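PDB 6L85: phosphate transporter from Thermotoga maritima MSB8, which probably carries phosphate across the cell membrane together with sodium ions, as a bacterial relative of the human SLC20 carriers. Local coordinates for residues V173-F178 / N237-A242; S180-T185 / V326-A331. All coordinates share one frame; numbering follows the deposited sequence.

Interaction 1. Residues V173-F178 / N237-A242; sequences VAIPFF and NVFKRA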
ATOM      1  N   VAL B 173      -6.897 -20.850  10.507  1.00 51.34           N
ATOM      2  CA  VAL B 173      -8.034 -20.315   9.782  1.00 45.85           C
ATOM      3  C   VAL B 173      -8.525 -18.998  10.371  1.00 48.70           C
ATOM      4  O   VAL B 173      -8.950 -18.115   9.616  1.00 50.16           O
ATOM      5  CB  VAL B 173      -9.182 -21.350   9.747  1.00 49.47           C
ATOM      6  CG1 VAL B 173     -10.481 -20.723   9.232  1.00 44.72           C
ATOM      7  CG2 VAL B 173      -8.799 -22.558   8.924  1.00 54.75           C
ATOM      8  N   ALA B 174      -8.476 -18.838  11.690  1.00 49.07           N
ATOM      9  CA  ALA B 174      -9.132 -17.693  12.316  1.00 47.88           C
ATOM     10  C   ALA B 174      -8.283 -16.433  12.249  1.00 43.64           C
ATOM     11  O   ALA B 174      -8.827 -15.325  12.157  1.00 42.61           O
ATOM     12  CB  ALA B 174      -9.469 -18.001  13.776  1.00 43.10           C
ATOM     13  N   ILE B 175      -6.967 -16.566  12.355  1.00 41.65           N
ATOM     14  CA  ILE B 175      -6.112 -15.383  12.289  1.00 48.90           C
ATOM     15  C   ILE B 175      -6.128 -14.832  10.861  1.00 47.58           C
ATOM     16  O   ILE B 175      -6.297 -13.609  10.680  1.00 49.23           O
ATOM     17  CB  ILE B 175      -4.700 -15.719  12.792  1.00 52.23           C
ATOM     18  CG1 ILE B 175      -4.775 -16.050  14.283  1.00 50.73           C
ATOM     19  CG2 ILE B 175      -3.688 -14.606  12.447  1.00 49.79           C
ATOM     20  CD1 ILE B 175      -3.476 -15.944  15.000  1.00 51.36           C
ATOM     21  N   PRO B 176      -5.975 -15.672   9.819  1.00 46.78           N
ATOM     22  CA  PRO B 176      -6.146 -15.150   8.452  1.00 44.03           C
ATOM     23  C   PRO B 176      -7.497 -14.520   8.224  1.00 47.31           C
ATOM     24  O   PRO B 176      -7.597 -13.513   7.505  1.00 47.82           O
ATOM     25  CB  PRO B 176      -5.951 -16.397   7.576  1.00 46.99           C
ATOM     26  CG  PRO B 176      -5.018 -17.224   8.347  1.00 44.61           C
ATOM     27  CD  PRO B 176      -5.463 -17.057   9.784  1.00 46.31           C
ATOM     28  N   PHE B 177      -8.551 -15.075   8.824  1.00 43.95           N
ATOM     29  CA  PHE B 177      -9.857 -14.467   8.634  1.00 44.01           C
ATOM     30  C   PHE B 177      -9.874 -13.022   9.134  1.00 42.29           C
ATOM     31  O   PHE B 177     -10.392 -12.132   8.458  1.00 41.33           O
ATOM     32  CB  PHE B 177     -10.939 -15.280   9.329  1.00 40.19           C
ATOM     33  CG  PHE B 177     -12.248 -14.588   9.347  1.00 44.03           C
ATOM     34  CD1 PHE B 177     -13.049 -14.574   8.213  1.00 47.25           C
ATOM     35  CD2 PHE B 177     -12.660 -13.890  10.472  1.00 43.44           C
ATOM     36  CE1 PHE B 177     -14.252 -13.902   8.211  1.00 48.64           C
ATOM     37  CE2 PHE B 177     -13.853 -13.209  10.476  1.00 44.51           C
ATOM     38  CZ  PHE B 177     -14.659 -13.218   9.347  1.00 48.52           C
ATOM     39  N   PHE B 178      -9.299 -12.758  10.304  1.00 40.32           N
ATOM     40  CA  PHE B 178      -9.388 -11.395  10.816  1.00 40.79           C
ATOM     41  C   PHE B 178      -8.457 -10.437  10.071  1.00 39.76           C
ATOM     42  O   PHE B 178      -8.831  -9.281   9.838  1.00 39.47           O
ATOM     43  CB  PHE B 178      -9.117 -11.374  12.323  1.00 40.86           C
ATOM     44  CG  PHE B 178     -10.291 -11.823  13.149  1.00 42.63           C
ATOM     45  CD1 PHE B 178     -11.360 -10.969  13.387  1.00 44.86           C
ATOM     46  CD2 PHE B 178     -10.327 -13.107  13.684  1.00 44.62           C
ATOM     47  CE1 PHE B 178     -12.452 -11.380  14.145  1.00 51.21           C
ATOM     48  CE2 PHE B 178     -11.415 -13.539  14.437  1.00 44.53           C
ATOM     49  CZ  PHE B 178     -12.479 -12.672  14.677  1.00 48.48           C
ATOM     50  N   ASN B 237       2.165 -17.901  20.109  1.00 46.39           N
ATOM     51  CA  ASN B 237       3.278 -17.467  19.276  1.00 44.36           C
ATOM     52  C   ASN B 237       2.777 -16.911  17.940  1.00 43.97           C
ATOM     53  O   ASN B 237       3.250 -15.867  17.458  1.00 46.22           O
ATOM     54  CB  ASN B 237       4.220 -18.648  19.073  1.00 45.42           C
ATOM     55  CG  ASN B 237       5.479 -18.261  18.370  1.00 53.45           C
ATOM     56  OD1 ASN B 237       6.249 -17.434  18.871  1.00 55.07           O
ATOM     57  ND2 ASN B 237       5.697 -18.831  17.187  1.00 53.39           N
ATOM     58  N   VAL B 238       1.778 -17.574  17.359  1.00 40.68           N
ATOM     59  CA  VAL B 238       1.178 -17.084  16.123  1.00 47.94           C
ATOM     60  C   VAL B 238       0.469 -15.745  16.354  1.00 50.06           C
ATOM     61  O   VAL B 238       0.612 -14.806  15.558  1.00 43.28           O
ATOM     62  CB  VAL B 238       0.234 -18.159  15.550  1.00 49.95           C
ATOM     63  CG1 VAL B 238      -0.587 -17.601  14.436  1.00 55.49           C
ATOM     64  CG2 VAL B 238       1.054 -19.317  15.031  1.00 51.55           C
ATOM     65  N   PHE B 239      -0.299 -15.627  17.444  1.00 44.08           N
ATOM     66  CA  PHE B 239      -0.904 -14.337  17.755  1.00 43.98           C
ATOM     67  C   PHE B 239       0.153 -13.273  17.995  1.00 44.84           C
ATOM     68  O   PHE B 239      -0.060 -12.101  17.660  1.00 39.78           O
ATOM     69  CB  PHE B 239      -1.817 -14.436  18.973  1.00 44.20           C
ATOM     70  CG  PHE B 239      -3.202 -14.861  18.642  1.00 43.41           C
ATOM     71  CD1 PHE B 239      -4.055 -14.018  17.948  1.00 42.35           C
ATOM     72  CD2 PHE B 239      -3.652 -16.117  18.999  1.00 47.99           C
ATOM     73  CE1 PHE B 239      -5.346 -14.421  17.639  1.00 42.56           C
ATOM     74  CE2 PHE B 239      -4.944 -16.520  18.697  1.00 47.99           C
ATOM     75  CZ  PHE B 239      -5.788 -15.677  18.014  1.00 47.56           C
ATOM     76  N   LYS B 240       1.298 -13.660  18.561  1.00 44.50           N
ATOM     77  CA  LYS B 240       2.362 -12.705  18.839  1.00 47.36           C
ATOM     78  C   LYS B 240       2.888 -12.088  17.557  1.00 46.90           C
ATOM     79  O   LYS B 240       3.209 -10.893  17.513  1.00 44.78           O
ATOM     80  CB  LYS B 240       3.499 -13.395  19.579  1.00 42.63           C
ATOM     81  CG  LYS B 240       4.714 -12.531  19.756  1.00 48.17           C
ATOM     82  CD  LYS B 240       5.850 -13.327  20.345  1.00 51.94           C
ATOM     83  CE  LYS B 240       6.745 -12.447  21.181  1.00 55.41           C
ATOM     84  NZ  LYS B 240       7.924 -13.230  21.647  1.00 60.92           N
ATOM     85  N   ARG B 241       3.009 -12.898  16.512  1.00 44.47           N
ATOM     86  CA  ARG B 241       3.452 -12.319  15.252  1.00 44.68           C
ATOM     87  C   ARG B 241       2.329 -11.546  14.556  1.00 45.77           C
ATOM     88  O   ARG B 241       2.574 -10.472  13.999  1.00 42.99           O
ATOM     89  CB  ARG B 241       4.033 -13.408  14.357  1.00 54.28           C
ATOM     90  CG  ARG B 241       5.328 -14.030  14.938  1.00 61.66           C
ATOM     91  CD  ARG B 241       6.543 -13.110  14.731  1.00 63.47           C
ATOM     92  NE  ARG B 241       6.577 -12.546  13.379  1.00 71.61           N
ATOM     93  CZ  ARG B 241       7.467 -11.644  12.958  1.00 77.81           C
ATOM     94  NH1 ARG B 241       8.405 -11.193  13.787  1.00 73.07           N
ATOM     95  NH2 ARG B 241       7.419 -11.187  11.707  1.00 75.35           N
ATOM     96  N   ALA B 242       1.090 -12.050  14.606  1.00 40.67           N
ATOM     97  CA  ALA B 242      -0.022 -11.411  13.903  1.00 43.94           C
ATOM     98  C   ALA B 242      -0.435 -10.076  14.526  1.00 43.21           C
ATOM     99  O   ALA B 242      -1.005  -9.207  13.834  1.00 40.78           O
ATOM    100  CB  ALA B 242      -1.214 -12.368  13.872  1.00 42.21           C
TER

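Interaction 2. Residues S180-T185 / V326-A331; sequences SLAIFT and VDFSTA. With NA (sodium ion), chain S.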
ATOM      1  N   SER B 180      -7.765 -10.631   6.972  1.00 38.49           N
ATOM      2  CA  SER B 180      -8.523 -10.404   5.745  1.00 40.08           C
ATOM      3  C   SER B 180      -9.701  -9.469   5.958  1.00 42.19           C
ATOM      4  O   SER B 180     -10.035  -8.670   5.076  1.00 43.27           O
ATOM      5  CB  SER B 180      -9.021 -11.738   5.193  1.00 39.83           C
ATOM      6  OG  SER B 180      -7.903 -12.527   4.872  1.00 46.22           O
ATOM      7  N   LEU B 181     -10.381  -9.584   7.095  1.00 41.97           N
ATOM      8  CA  LEU B 181     -11.452  -8.639   7.399  1.00 40.80           C
ATOM      9  C   LEU B 181     -10.912  -7.211   7.509  1.00 38.53           C
ATOM     10  O   LEU B 181     -11.543  -6.249   7.044  1.00 37.92           O
ATOM     11  CB  LEU B 181     -12.136  -9.063   8.695  1.00 41.71           C
ATOM     12  CG  LEU B 181     -13.483  -8.464   9.025  1.00 45.59           C
ATOM     13  CD1 LEU B 181     -14.436  -8.726   7.862  1.00 48.97           C
ATOM     14  CD2 LEU B 181     -13.998  -9.084  10.327  1.00 47.80           C
ATOM     15  N   ALA B 182      -9.760  -7.053   8.155  1.00 33.57           N
ATOM     16  CA  ALA B 182      -9.152  -5.732   8.285  1.00 37.90           C
ATOM     17  C   ALA B 182      -8.847  -5.126   6.909  1.00 40.93           C
ATOM     18  O   ALA B 182      -9.177  -3.959   6.632  1.00 41.21           O
ATOM     19  CB  ALA B 182      -7.874  -5.845   9.120  1.00 34.39           C
ATOM     20  N   ILE B 183      -8.220  -5.922   6.037  1.00 36.38           N
ATOM     21  CA  ILE B 183      -7.898  -5.485   4.677  1.00 37.86           C
ATOM     22  C   ILE B 183      -9.167  -5.157   3.890  1.00 37.87           C
ATOM     23  O   ILE B 183      -9.229  -4.144   3.173  1.00 35.26           O
ATOM     24  CB  ILE B 183      -7.052  -6.578   3.992  1.00 39.79           C
ATOM     25  CG1 ILE B 183      -5.588  -6.384   4.356  1.00 44.77           C
ATOM     26  CG2 ILE B 183      -7.225  -6.544   2.504  1.00 42.34           C
ATOM     27  CD1 ILE B 183      -5.010  -5.137   3.697  1.00 49.35           C
ATOM     28  N   PHE B 184     -10.198  -6.009   3.997  1.00 38.87           N
ATOM     29  CA  PHE B 184     -11.464  -5.719   3.328  1.00 40.65           C
ATOM     30  C   PHE B 184     -12.011  -4.369   3.764  1.00 39.38           C
ATOM     31  O   PHE B 184     -12.499  -3.589   2.937  1.00 42.12           O
ATOM     32  CB  PHE B 184     -12.518  -6.796   3.611  1.00 40.85           C
ATOM     33  CG  PHE B 184     -13.910  -6.387   3.176  1.00 45.46           C
ATOM     34  CD1 PHE B 184     -14.343  -6.637   1.890  1.00 45.21           C
ATOM     35  CD2 PHE B 184     -14.765  -5.721   4.041  1.00 44.05           C
ATOM     36  CE1 PHE B 184     -15.603  -6.253   1.475  1.00 45.93           C
ATOM     37  CE2 PHE B 184     -16.017  -5.321   3.624  1.00 51.01           C
ATOM     38  CZ  PHE B 184     -16.440  -5.594   2.337  1.00 48.73           C
ATOM     39  N   THR B 185     -11.940  -4.078   5.060  1.00 36.29           N
ATOM     40  CA  THR B 185     -12.469  -2.810   5.558  1.00 40.80           C
ATOM     41  C   THR B 185     -11.682  -1.625   5.003  1.00 38.26           C
ATOM     42  O   THR B 185     -12.263  -0.662   4.481  1.00 40.23           O
ATOM     43  CB  THR B 185     -12.459  -2.816   7.095  1.00 43.35           C
ATOM     44  OG1 THR B 185     -13.170  -3.968   7.566  1.00 39.85           O
ATOM     45  CG2 THR B 185     -13.139  -1.579   7.647  1.00 39.59           C
ATOM     46  N   VAL B 326      -7.585  -6.342  20.923  1.00 40.47           N
ATOM     47  CA  VAL B 326      -7.683  -4.931  21.291  1.00 42.26           C
ATOM     48  C   VAL B 326      -7.370  -4.052  20.091  1.00 43.11           C
ATOM     49  O   VAL B 326      -8.078  -3.077  19.802  1.00 41.70           O
ATOM     50  CB  VAL B 326      -6.728  -4.628  22.464  1.00 46.53           C
ATOM     51  CG1 VAL B 326      -6.445  -3.114  22.592  1.00 41.65           C
ATOM     52  CG2 VAL B 326      -7.281  -5.201  23.757  1.00 46.13           C
ATOM     53  N   ASP B 327      -6.292  -4.384  19.382  1.00 42.70           N
ATOM     54  CA  ASP B 327      -5.919  -3.619  18.200  1.00 42.67           C
ATOM     55  C   ASP B 327      -6.975  -3.714  17.117  1.00 40.02           C
ATOM     56  O   ASP B 327      -7.374  -2.694  16.536  1.00 36.97           O
ATOM     57  CB  ASP B 327      -4.591  -4.119  17.647  1.00 39.90           C
ATOM     58  CG  ASP B 327      -3.423  -3.793  18.541  1.00 45.09           C
ATOM     59  OD1 ASP B 327      -3.539  -2.879  19.388  1.00 56.39           O
ATOM     60  OD2 ASP B 327      -2.367  -4.448  18.373  1.00 52.00           O
ATOM     61  N   PHE B 328      -7.408  -4.938  16.787  1.00 39.72           N
ATOM     62  CA  PHE B 328      -8.419  -5.079  15.749  1.00 41.42           C
ATOM     63  C   PHE B 328      -9.646  -4.233  16.066  1.00 43.73           C
ATOM     64  O   PHE B 328     -10.141  -3.487  15.204  1.00 37.34           O
ATOM     65  CB  PHE B 328      -8.821  -6.543  15.571  1.00 38.47           C
ATOM     66  CG  PHE B 328      -9.760  -6.759  14.409  1.00 41.75           C
ATOM     67  CD1 PHE B 328     -11.125  -6.539  14.546  1.00 40.42           C
ATOM     68  CD2 PHE B 328      -9.263  -7.111  13.159  1.00 41.40           C
ATOM     69  CE1 PHE B 328     -11.990  -6.710  13.459  1.00 45.80           C
ATOM     70  CE2 PHE B 328     -10.105  -7.293  12.084  1.00 37.89           C
ATOM     71  CZ  PHE B 328     -11.474  -7.086  12.230  1.00 44.95           C
ATOM     72  N   SER B 329     -10.149  -4.331  17.306  1.00 38.02           N
ATOM     73  CA  SER B 329     -11.376  -3.618  17.659  1.00 37.64           C
ATOM     74  C   SER B 329     -11.167  -2.113  17.645  1.00 37.77           C
ATOM     75  O   SER B 329     -12.056  -1.364  17.224  1.00 38.08           O
ATOM     76  CB  SER B 329     -11.872  -4.067  19.036  1.00 38.68           C
ATOM     77  OG  SER B 329     -11.957  -5.484  19.075  1.00 44.75           O
ATOM     78  N   THR B 330     -10.009  -1.652  18.131  1.00 35.97           N
ATOM     79  CA  THR B 330      -9.705  -0.231  18.106  1.00 39.13           C
ATOM     80  C   THR B 330      -9.688   0.300  16.680  1.00 42.72           C
ATOM     81  O   THR B 330     -10.328   1.315  16.369  1.00 36.48           O
ATOM     82  CB  THR B 330      -8.354   0.012  18.757  1.00 40.61           C
ATOM     83  OG1 THR B 330      -8.433  -0.395  20.118  1.00 43.50           O
ATOM     84  CG2 THR B 330      -7.978   1.491  18.665  1.00 39.33           C
ATOM     85  N   ALA B 331      -8.958  -0.390  15.801  1.00 40.78           N
ATOM     86  CA  ALA B 331      -8.780   0.084  14.438  1.00 40.50           C
ATOM     87  C   ALA B 331     -10.096   0.081  13.688  1.00 39.47           C
ATOM     88  O   ALA B 331     -10.395   1.033  12.954  1.00 36.47           O
ATOM     89  CB  ALA B 331      -7.743  -0.774  13.712  1.00 37.31           C
TER
HETATM   90 NA    NA S 504      -0.300  -5.230  18.358  1.00 51.35          NA

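Interaction 1. Residues V173-F178 / N237-A242
Ile175 meets Phe239 end-on over the ring. Its CD1 sits 3.5 Å from the centroid of the Phe239 ring and only 11° off the ring normal, a CH-pi contact. Ile175 CG1 follows behind, 3.8 Å from Phe239 CE1, near the rim of the same ring. Phe239 CG stands beside its own backbone N, anti to the carbonyl carbon (chi1 -86°), and the end of the ring comes nearer to 173-178 than its CB does. The same methyl of Ile175 also touches Val238, with Ile175 CD1 3.4 Å from Val238 CG1. The other branch of Ile175 goes to the next turn: its CG2 is 3.6 Å from Ala242 CB. Ile175 is thus held by three residues of 237-242, with no hydrogen bond across the contact. With an alanine in place of Phe239, Ile175 CD1 would probably lose the ring face it rests on, and a gap would be likely to open beside it. This is a near-parallel helix pairing in an all-helical transporter: the segments run 13° apart, with axes 11.2 Å from each other at closest approach. The side chain of Ala242 lies about 8 Å from a bound sodium ion. Around the contact, helix 320-339 packs on Phe239, where Phe324 makes an edge-to-face pair with its ring. Ile157 of helix 129-162 also touches Phe239, and Val221 of helix 199-224 lies against Val238.

Interaction 2. Residues S180-T185 / V326-A331
Phe328 reaches across to Leu181 and Ala182 with the far end of its ring. Its CG is anti to the backbone N (chi1 -174°), which extends the ring out to helix 167-194. The closest approach is Phe328 CZ to Leu181 CD2, at 3.7 Å. The two side chains cross at about a right angle. Ala182 N lies at the ring edge, 4.0 Å from Phe328 CE2, and Ala182 CB is equally far from that carbon. The small side chain of Ala182 probably allows the ring to come up to the backbone here. This is apolar helix-to-helix contact inside an all-helical membrane transporter, and one ring supplies all of it from the side of 326-331. Phe328 itself is buried, packed by Met153 of helix 129-162 and edge-to-face with Phe178. Ala182 is buried too, whereas Leu181, for all its close approach, lies at the partly exposed border of the contact. One turn on, Thr185 OG1 turns back to its own helix and donates a hydrogen bond to Leu181 O at 2.9 Å. Thr185 N reaches the same oxygen from the opposite face of its plane. Next to Phe328 in sequence, Asp327 binds a sodium ion through OD2, at 2.2 Å from the metal. Thr29, Gln243 and Ser247 complete the protein side of that site.

How the interactions relate
Both contacts use helix 167-194. Interaction 1 takes 173-178 to helix 231-258, and interaction 2 takes 180-185, about two turns later, to helix 320-339. Their centres are 12 Å apart, on the same side of the chain's centre. Along the chain the order is 173-178, 180-185, 237-242, 326-331, so the two pairings cross. They also touch directly, with Phe178 O 3.3 Å from Phe328 CE2. Helix 167-194 therefore packs against two helices that meet at one sodium site: helix 231-258 gives Gln243 and Ser247, and helix 320-339 gives Asp327. This packing joins helix 167-194 to that sodium-binding pair.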